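Local structure of uncharacterized protein (Legionella longbeachae NSW150, 4JZA) at residues L698-P710 and P728-M740. The protein probably removes the 3-phosphate from phosphatidylinositol 3-phosphate, acting as a Legionella phosphoinositide phosphatase that may alter lipid metabolism in the host. Sequence-based numbering, arbitrary orientation.
Sequences LHSLINERNLFTP and PTPDGIKQILELM
Ile702, near the end of helix 676-702, and Leu737 of helix 731-740 bring their CA atoms within 6.9 Å where the axes of 698-702 and 731-740 approach to 10.8 Å, with 127° between their N-to-C directions. Beyond the first helix, the chain turns through 3-10 residues 705-707 and runs beside 728-730, with Thr709 and Pro728 as neighbours; Pro730 sits at the N-cap position, just before helix 731-740. Ile702 is the central knob, seated among Ile733, Ile736, Leu737 and Met740. Its CG2 lies between the backbone N and the carbonyl carbon (chi1 -146°) and meets Leu737 CD2 at 3.7 Å, while CG1 carries CD1 to Ile736 CG2 at 3.8 Å. A beta-branched residue suits this place because one side chain fills two directions. Selenomethionine Met740, long and flexible, bends at chi3 to bring CE to the edge of the His699 ring and 3.6 Å from His699 CB. Farther along, toward Pro730, the Phe708 ring carries Ile733 CG2 over one face in a CH-pi contact, 4.2 Å from the centroid, and Leu707 CB over the other. At the exposed margin, Leu737 CD1 lies obliquely against the Arg705 guanidinium, and Asn703 ND2 donates to His699 O, four residues back in the same segment (3.0 Å). Tyr778 and Val777 of helix 772-782 and Ile756 of helix 748-761 extend the apolar layer within the C-terminal domain. No hydrogen bond joins the segments; contact is mainly van der Waals packing of apolar side chains, with polar groups at its rim.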
ATOM      1  N   LEU A 698      10.805 -39.522  25.963  1.00 42.30           N
ATOM      2  CA  LEU A 698      11.651 -39.884  24.832  1.00 44.85           C
ATOM      3  C   LEU A 698      13.080 -40.295  25.189  1.00 48.03           C
ATOM      4  O   LEU A 698      13.636 -41.227  24.566  1.00 48.72           O
ATOM      5  CB  LEU A 698      11.668 -38.768  23.824  1.00 43.56           C
ATOM      6  CG  LEU A 698      12.245 -39.095  22.461  1.00 45.33           C
ATOM      7  CD1 LEU A 698      11.633 -40.312  21.783  1.00 43.58           C
ATOM      8  CD2 LEU A 698      12.093 -37.842  21.589  1.00 46.56           C
ATOM      9  N   HIS A 699      13.652 -39.639  26.202  1.00 49.77           N
ATOM     10  CA  HIS A 699      14.998 -39.933  26.636  1.00 49.47           C
ATOM     11  C   HIS A 699      15.042 -41.386  27.021  1.00 48.85           C
ATOM     12  O   HIS A 699      15.947 -42.097  26.622  1.00 49.23           O
ATOM     13  CB  HIS A 699      15.438 -39.029  27.788  1.00 53.66           C
ATOM     14  CG  HIS A 699      16.895 -39.118  28.106  1.00 58.28           C
ATOM     15  ND1 HIS A 699      17.397 -39.992  29.052  1.00 66.09           N
ATOM     16  CD2 HIS A 699      17.958 -38.453  27.608  1.00 60.50           C
ATOM     17  CE1 HIS A 699      18.708 -39.859  29.123  1.00 62.92           C
ATOM     18  NE2 HIS A 699      19.073 -38.935  28.255  1.00 64.51           N
ATOM     19  N   SER A 700      14.083 -41.861  27.799  1.00 49.33           N
ATOM     20  CA  SER A 700      14.159 -43.261  28.237  1.00 47.82           C
ATOM     21  C   SER A 700      13.963 -44.180  27.080  1.00 47.73           C
ATOM     22  O   SER A 700      14.750 -45.107  26.885  1.00 51.23           O
ATOM     23  CB  SER A 700      13.121 -43.596  29.279  1.00 48.42           C
ATOM     24  OG  SER A 700      12.894 -42.487  30.091  1.00 49.93           O
ATOM     25  N   LEU A 701      12.918 -43.919  26.302  1.00 45.93           N
ATOM     26  CA  LEU A 701      12.579 -44.802  25.176  1.00 44.59           C
ATOM     27  C   LEU A 701      13.707 -44.931  24.110  1.00 43.21           C
ATOM     28  O   LEU A 701      14.071 -46.035  23.697  1.00 39.34           O
ATOM     29  CB  LEU A 701      11.276 -44.326  24.520  1.00 43.65           C
ATOM     30  CG  LEU A 701      10.820 -45.095  23.280  1.00 42.08           C
ATOM     31  CD1 LEU A 701      10.698 -46.551  23.619  1.00 44.25           C
ATOM     32  CD2 LEU A 701       9.498 -44.627  22.759  1.00 41.56           C
ATOM     33  N   ILE A 702      14.252 -43.799  23.681  1.00 43.37           N
ATOM     34  CA  ILE A 702      15.282 -43.801  22.639  1.00 45.13           C
ATOM     35  C   ILE A 702      16.557 -44.527  23.091  1.00 43.94           C
ATOM     36  O   ILE A 702      17.272 -45.103  22.302  1.00 44.12           O
ATOM     37  CB  ILE A 702      15.602 -42.361  22.235  1.00 50.09           C
ATOM     38  CG1 ILE A 702      15.937 -42.258  20.771  1.00 52.63           C
ATOM     39  CG2 ILE A 702      16.680 -41.753  23.128  1.00 54.09           C
ATOM     40  CD1 ILE A 702      14.774 -41.726  19.962  1.00 54.55           C
ATOM     41  N   ASN A 703      16.832 -44.525  24.378  1.00 45.75           N
ATOM     42  CA  ASN A 703      18.012 -45.202  24.871  1.00 49.47           C
ATOM     43  C   ASN A 703      17.829 -46.696  25.025  1.00 51.39           C
ATOM     44  O   ASN A 703      18.794 -47.356  25.301  1.00 57.90           O
ATOM     45  CB  ASN A 703      18.565 -44.542  26.144  1.00 51.73           C
ATOM     46  CG  ASN A 703      19.411 -43.292  25.826  1.00 53.78           C
ATOM     47  OD1 ASN A 703      20.484 -43.387  25.243  1.00 57.76           O
ATOM     48  ND2 ASN A 703      18.920 -42.115  26.202  1.00 56.27           N
ATOM     49  N   GLU A 704      16.619 -47.228  24.837  1.00 52.67           N
ATOM     50  CA  GLU A 704      16.432 -48.649  24.539  1.00 53.00           C
ATOM     51  C   GLU A 704      16.554 -48.859  23.025  1.00 54.46           C
ATOM     52  O   GLU A 704      15.572 -49.096  22.329  1.00 52.28           O
ATOM     53  CB  GLU A 704      15.064 -49.139  25.009  1.00 54.94           C
ATOM     54  CG  GLU A 704      14.780 -48.939  26.487  1.00 60.11           C
ATOM     55  CD  GLU A 704      15.443 -49.968  27.399  1.00 65.71           C
ATOM     56  OE1 GLU A 704      15.194 -51.201  27.223  1.00 59.72           O
ATOM     57  OE2 GLU A 704      16.194 -49.512  28.321  1.00 69.24           O
ATOM     58  N   ARG A 705      17.785 -48.828  22.541  1.00 59.78           N
ATOM     59  CA  ARG A 705      18.111 -48.721  21.095  1.00 65.10           C
ATOM     60  C   ARG A 705      17.715 -49.950  20.256  1.00 60.54           C
ATOM     61  O   ARG A 705      17.541 -49.857  19.039  1.00 59.52           O
ATOM     62  CB  ARG A 705      19.614 -48.394  20.898  1.00 72.34           C
ATOM     63  CG  ARG A 705      20.142 -47.341  21.881  1.00 86.30           C
ATOM     64  CD  ARG A 705      21.522 -46.838  21.528  1.00 97.34           C
ATOM     65  NE  ARG A 705      21.520 -46.346  20.150  1.00104.33           N
ATOM     66  CZ  ARG A 705      22.584 -46.312  19.350  1.00104.29           C
ATOM     67  NH1 ARG A 705      23.764 -46.738  19.786  1.00107.02           N
ATOM     68  NH2 ARG A 705      22.467 -45.855  18.110  1.00 98.21           N
ATOM     69  N   ASN A 706      17.541 -51.086  20.913  1.00 60.61           N
ATOM     70  CA  ASN A 706      17.112 -52.302  20.236  1.00 61.28           C
ATOM     71  C   ASN A 706      15.750 -52.249  19.555  1.00 55.11           C
ATOM     72  O   ASN A 706      15.509 -52.946  18.574  1.00 48.83           O
ATOM     73  CB  ASN A 706      17.151 -53.449  21.238  1.00 65.70           C
ATOM     74  CG  ASN A 706      18.576 -53.991  21.428  1.00 76.86           C
ATOM     75  OD1 ASN A 706      19.550 -53.526  20.788  1.00 70.62           O
ATOM     76  ND2 ASN A 706      18.705 -55.002  22.292  1.00 80.12           N
ATOM     77  N   LEU A 707      14.866 -51.416  20.101  1.00 51.48           N
ATOM     78  CA  LEU A 707      13.477 -51.347  19.676  1.00 48.21           C
ATOM     79  C   LEU A 707      13.312 -50.811  18.265  1.00 47.92           C
ATOM     80  O   LEU A 707      12.230 -50.926  17.692  1.00 45.23           O
ATOM     81  CB  LEU A 707      12.705 -50.416  20.622  1.00 47.51           C
ATOM     82  CG  LEU A 707      12.583 -50.850  22.069  1.00 46.38           C
ATOM     83  CD1 LEU A 707      11.769 -49.841  22.866  1.00 45.56           C
ATOM     84  CD2 LEU A 707      11.928 -52.230  22.125  1.00 45.36           C
ATOM     85  N   PHE A 708      14.372 -50.176  17.750  1.00 46.21           N
ATOM     86  CA  PHE A 708      14.325 -49.412  16.513  1.00 44.17           C
ATOM     87  C   PHE A 708      14.906 -50.155  15.323  1.00 45.23           C
ATOM     88  O   PHE A 708      14.722 -49.734  14.181  1.00 44.03           O
ATOM     89  CB  PHE A 708      15.035 -48.074  16.739  1.00 41.75           C
ATOM     90  CG  PHE A 708      14.398 -47.258  17.799  1.00 39.70           C
ATOM     91  CD1 PHE A 708      13.283 -46.517  17.519  1.00 38.01           C
ATOM     92  CD2 PHE A 708      14.895 -47.259  19.085  1.00 39.58           C
ATOM     93  CE1 PHE A 708      12.657 -45.781  18.493  1.00 37.40           C
ATOM     94  CE2 PHE A 708      14.273 -46.535  20.071  1.00 38.69           C
ATOM     95  CZ  PHE A 708      13.156 -45.796  19.770  1.00 38.84           C
ATOM     96  N   THR A 709      15.619 -51.237  15.627  1.00 48.39           N
ATOM     97  CA  THR A 709      16.244 -52.140  14.678  1.00 48.78           C
ATOM     98  C   THR A 709      15.138 -52.950  14.041  1.00 49.93           C
ATOM     99  O   THR A 709      14.474 -53.757  14.725  1.00 50.52           O
ATOM    100  CB  THR A 709      17.224 -53.116  15.413  1.00 51.51           C
ATOM    101  OG1 THR A 709      18.294 -52.385  16.043  1.00 54.79           O
ATOM    102  CG2 THR A 709      17.841 -54.101  14.478  1.00 49.69           C
ATOM    103  N   PRO A 710      14.935 -52.779  12.726  1.00 51.36           N
ATOM    104  CA  PRO A 710      13.907 -53.519  11.984  1.00 54.37           C
ATOM    105  C   PRO A 710      14.308 -54.950  11.764  1.00 59.11           C
ATOM    106  O   PRO A 710      15.408 -55.306  12.130  1.00 59.81           O
ATOM    107  CB  PRO A 710      13.860 -52.776  10.633  1.00 51.29           C
ATOM    108  CG  PRO A 710      15.229 -52.220  10.424  1.00 49.54           C
ATOM    109  CD  PRO A 710      15.844 -52.056  11.814  1.00 54.48           C
ATOM    110  N   PRO A 728      21.682 -50.810  11.285  1.00 62.51           N
ATOM    111  CA  PRO A 728      20.496 -51.202  12.060  1.00 56.76           C
ATOM    112  C   PRO A 728      19.558 -50.023  12.447  1.00 52.27           C
ATOM    113  O   PRO A 728      18.343 -50.100  12.241  1.00 51.40           O
ATOM    114  CB  PRO A 728      21.106 -51.874  13.309  1.00 57.79           C
ATOM    115  CG  PRO A 728      22.461 -51.248  13.462  1.00 58.16           C
ATOM    116  CD  PRO A 728      22.938 -50.955  12.063  1.00 60.29           C
ATOM    117  N   THR A 729      20.103 -48.946  13.000  1.00 46.60           N
ATOM    118  CA  THR A 729      19.254 -47.893  13.526  1.00 44.46           C
ATOM    119  C   THR A 729      18.892 -46.892  12.430  1.00 42.81           C
ATOM    120  O   THR A 729      19.760 -46.402  11.762  1.00 46.64           O
ATOM    121  CB  THR A 729      19.960 -47.130  14.658  1.00 45.08           C
ATOM    122  OG1 THR A 729      20.463 -48.035  15.650  1.00 45.24           O
ATOM    123  CG2 THR A 729      18.999 -46.208  15.342  1.00 45.42           C
ATOM    124  N   PRO A 730      17.614 -46.554  12.259  1.00 40.93           N
ATOM    125  CA  PRO A 730      17.265 -45.477  11.327  1.00 40.05           C
ATOM    126  C   PRO A 730      17.944 -44.141  11.651  1.00 43.13           C
ATOM    127  O   PRO A 730      18.104 -43.777  12.837  1.00 47.55           O
ATOM    128  CB  PRO A 730      15.743 -45.320  11.486  1.00 39.73           C
ATOM    129  CG  PRO A 730      15.269 -46.428  12.337  1.00 39.86           C
ATOM    130  CD  PRO A 730      16.457 -47.069  13.010  1.00 41.49           C
ATOM    131  N   ASP A 731      18.336 -43.406  10.616  1.00 43.25           N
ATOM    132  CA  ASP A 731      19.163 -42.226  10.788  1.00 43.10           C
ATOM    133  C   ASP A 731      18.497 -41.150  11.638  1.00 41.78           C
ATOM    134  O   ASP A 731      19.191 -40.491  12.454  1.00 42.60           O
ATOM    135  CB  ASP A 731      19.574 -41.644   9.428  1.00 46.09           C
ATOM    136  CG  ASP A 731      20.805 -40.696   9.522  1.00 50.79           C
ATOM    137  OD1 ASP A 731      21.940 -41.211   9.838  1.00 51.28           O
ATOM    138  OD2 ASP A 731      20.616 -39.463   9.256  1.00 48.28           O
ATOM    139  N   GLY A 732      17.179 -40.982  11.462  1.00 36.88           N
ATOM    140  CA  GLY A 732      16.397 -40.077  12.301  1.00 35.33           C
ATOM    141  C   GLY A 732      16.531 -40.324  13.794  1.00 35.17           C
ATOM    142  O   GLY A 732      16.715 -39.395  14.587  1.00 32.44           O
ATOM    143  N   ILE A 733      16.511 -41.588  14.164  1.00 36.62           N
ATOM    144  CA  ILE A 733      16.687 -41.966  15.525  1.00 40.65           C
ATOM    145  C   ILE A 733      18.115 -41.714  15.998  1.00 43.80           C
ATOM    146  O   ILE A 733      18.301 -41.250  17.132  1.00 43.41           O
ATOM    147  CB  ILE A 733      16.336 -43.433  15.714  1.00 43.12           C
ATOM    148  CG1 ILE A 733      14.894 -43.723  15.318  1.00 42.82           C
ATOM    149  CG2 ILE A 733      16.574 -43.858  17.157  1.00 45.70           C
ATOM    150  CD1 ILE A 733      13.859 -43.018  16.165  1.00 45.31           C
ATOM    151  N   LYS A 734      19.110 -42.000  15.142  1.00 47.12           N
ATOM    152  CA  LYS A 734      20.522 -41.723  15.474  1.00 49.91           C
ATOM    153  C   LYS A 734      20.699 -40.249  15.744  1.00 49.92           C
ATOM    154  O   LYS A 734      21.393 -39.854  16.693  1.00 57.04           O
ATOM    155  CB  LYS A 734      21.480 -42.131  14.361  1.00 53.61           C
ATOM    156  CG  LYS A 734      21.584 -43.635  14.117  1.00 61.86           C
ATOM    157  CD  LYS A 734      22.767 -44.033  13.217  1.00 68.55           C
ATOM    158  CE  LYS A 734      24.071 -43.322  13.632  1.00 75.76           C
ATOM    159  NZ  LYS A 734      25.320 -44.051  13.244  1.00 78.71           N
ATOM    160  N   GLN A 735      20.045 -39.439  14.926  1.00 44.75           N
ATOM    161  CA  GLN A 735      20.095 -38.016  15.096  1.00 44.30           C
ATOM    162  C   GLN A 735      19.463 -37.494  16.360  1.00 45.34           C
ATOM    163  O   GLN A 735      19.917 -36.479  16.903  1.00 46.64           O
ATOM    164  CB  GLN A 735      19.404 -37.353  13.941  1.00 41.99           C
ATOM    165  CG  GLN A 735      20.328 -37.238  12.760  1.00 42.97           C
ATOM    166  CD  GLN A 735      19.722 -36.402  11.693  1.00 42.82           C
ATOM    167  OE1 GLN A 735      19.430 -35.189  11.898  1.00 47.56           O
ATOM    168  NE2 GLN A 735      19.489 -37.023  10.553  1.00 41.26           N
ATOM    169  N   ILE A 736      18.403 -38.159  16.795  1.00 45.40           N
ATOM    170  CA  ILE A 736      17.723 -37.791  18.008  1.00 45.34           C
ATOM    171  C   ILE A 736      18.539 -38.232  19.203  1.00 44.78           C
ATOM    172  O   ILE A 736      18.615 -37.506  20.146  1.00 42.73           O
ATOM    173  CB  ILE A 736      16.279 -38.313  18.023  1.00 46.40           C
ATOM    174  CG1 ILE A 736      15.468 -37.543  16.970  1.00 45.86           C
ATOM    175  CG2 ILE A 736      15.663 -38.097  19.381  1.00 47.68           C
ATOM    176  CD1 ILE A 736      14.166 -38.194  16.580  1.00 45.21           C
ATOM    177  N   LEU A 737      19.206 -39.370  19.156  1.00 49.84           N
ATOM    178  CA  LEU A 737      20.254 -39.634  20.165  1.00 55.52           C
ATOM    179  C   LEU A 737      21.316 -38.543  20.188  1.00 57.96           C
ATOM    180  O   LEU A 737      21.632 -38.023  21.256  1.00 62.17           O
ATOM    181  CB  LEU A 737      20.935 -40.979  19.948  1.00 55.38           C
ATOM    182  CG  LEU A 737      20.009 -42.141  20.293  1.00 58.92           C
ATOM    183  CD1 LEU A 737      20.389 -43.352  19.467  1.00 61.68           C
ATOM    184  CD2 LEU A 737      20.029 -42.496  21.776  1.00 58.36           C
ATOM    185  N   GLU A 738      21.873 -38.206  19.026  1.00 60.65           N
ATOM    186  CA  GLU A 738      22.920 -37.185  18.955  1.00 69.67           C
ATOM    187  C   GLU A 738      22.474 -35.902  19.663  1.00 65.28           C
ATOM    188  O   GLU A 738      23.253 -35.283  20.371  1.00 73.44           O
ATOM    189  CB  GLU A 738      23.319 -36.859  17.502  1.00 78.19           C
ATOM    190  CG  GLU A 738      24.498 -37.623  16.866  1.00 85.65           C
ATOM    191  CD  GLU A 738      25.809 -37.577  17.650  1.00 97.06           C
ATOM    192  OE1 GLU A 738      26.775 -36.979  17.132  1.00107.13           O
ATOM    193  OE2 GLU A 738      25.911 -38.151  18.755  1.00102.48           O
ATOM    194  N   LEU A 739      21.219 -35.524  19.488  1.00 59.97           N
ATOM    195  CA  LEU A 739      20.716 -34.285  20.040  1.00 56.74           C
ATOM    196  C   LEU A 739      20.548 -34.382  21.527  1.00 63.44           C
ATOM    197  O   LEU A 739      20.609 -33.359  22.209  1.00 74.42           O
ATOM    198  CB  LEU A 739      19.368 -33.930  19.441  1.00 51.81           C
ATOM    199  CG  LEU A 739      19.440 -33.274  18.058  1.00 51.36           C
ATOM    200  CD1 LEU A 739      18.083 -33.258  17.340  1.00 49.53           C
ATOM    201  CD2 LEU A 739      19.990 -31.861  18.169  1.00 51.43           C
HETATM  202  N   MSE A 740      20.320 -35.595  22.022  1.00 63.34           N
HETATM  203  CA  MSE A 740      20.091 -35.844  23.436  1.00 66.22           C
HETATM  204  C   MSE A 740      21.352 -36.184  24.156  1.00 70.92           C
HETATM  205  O   MSE A 740      21.293 -36.460  25.342  1.00 76.30           O
HETATM  206  CB  MSE A 740      19.075 -36.990  23.619  1.00 67.66           C
HETATM  207  CG  MSE A 740      17.725 -36.352  23.389  1.00 75.26           C
HETATM  208 SE   MSE A 740      16.204 -37.566  23.178  0.99 85.58          SE
HETATM  209  CE  MSE A 740      15.413 -36.994  24.869  1.00 95.36           C
TER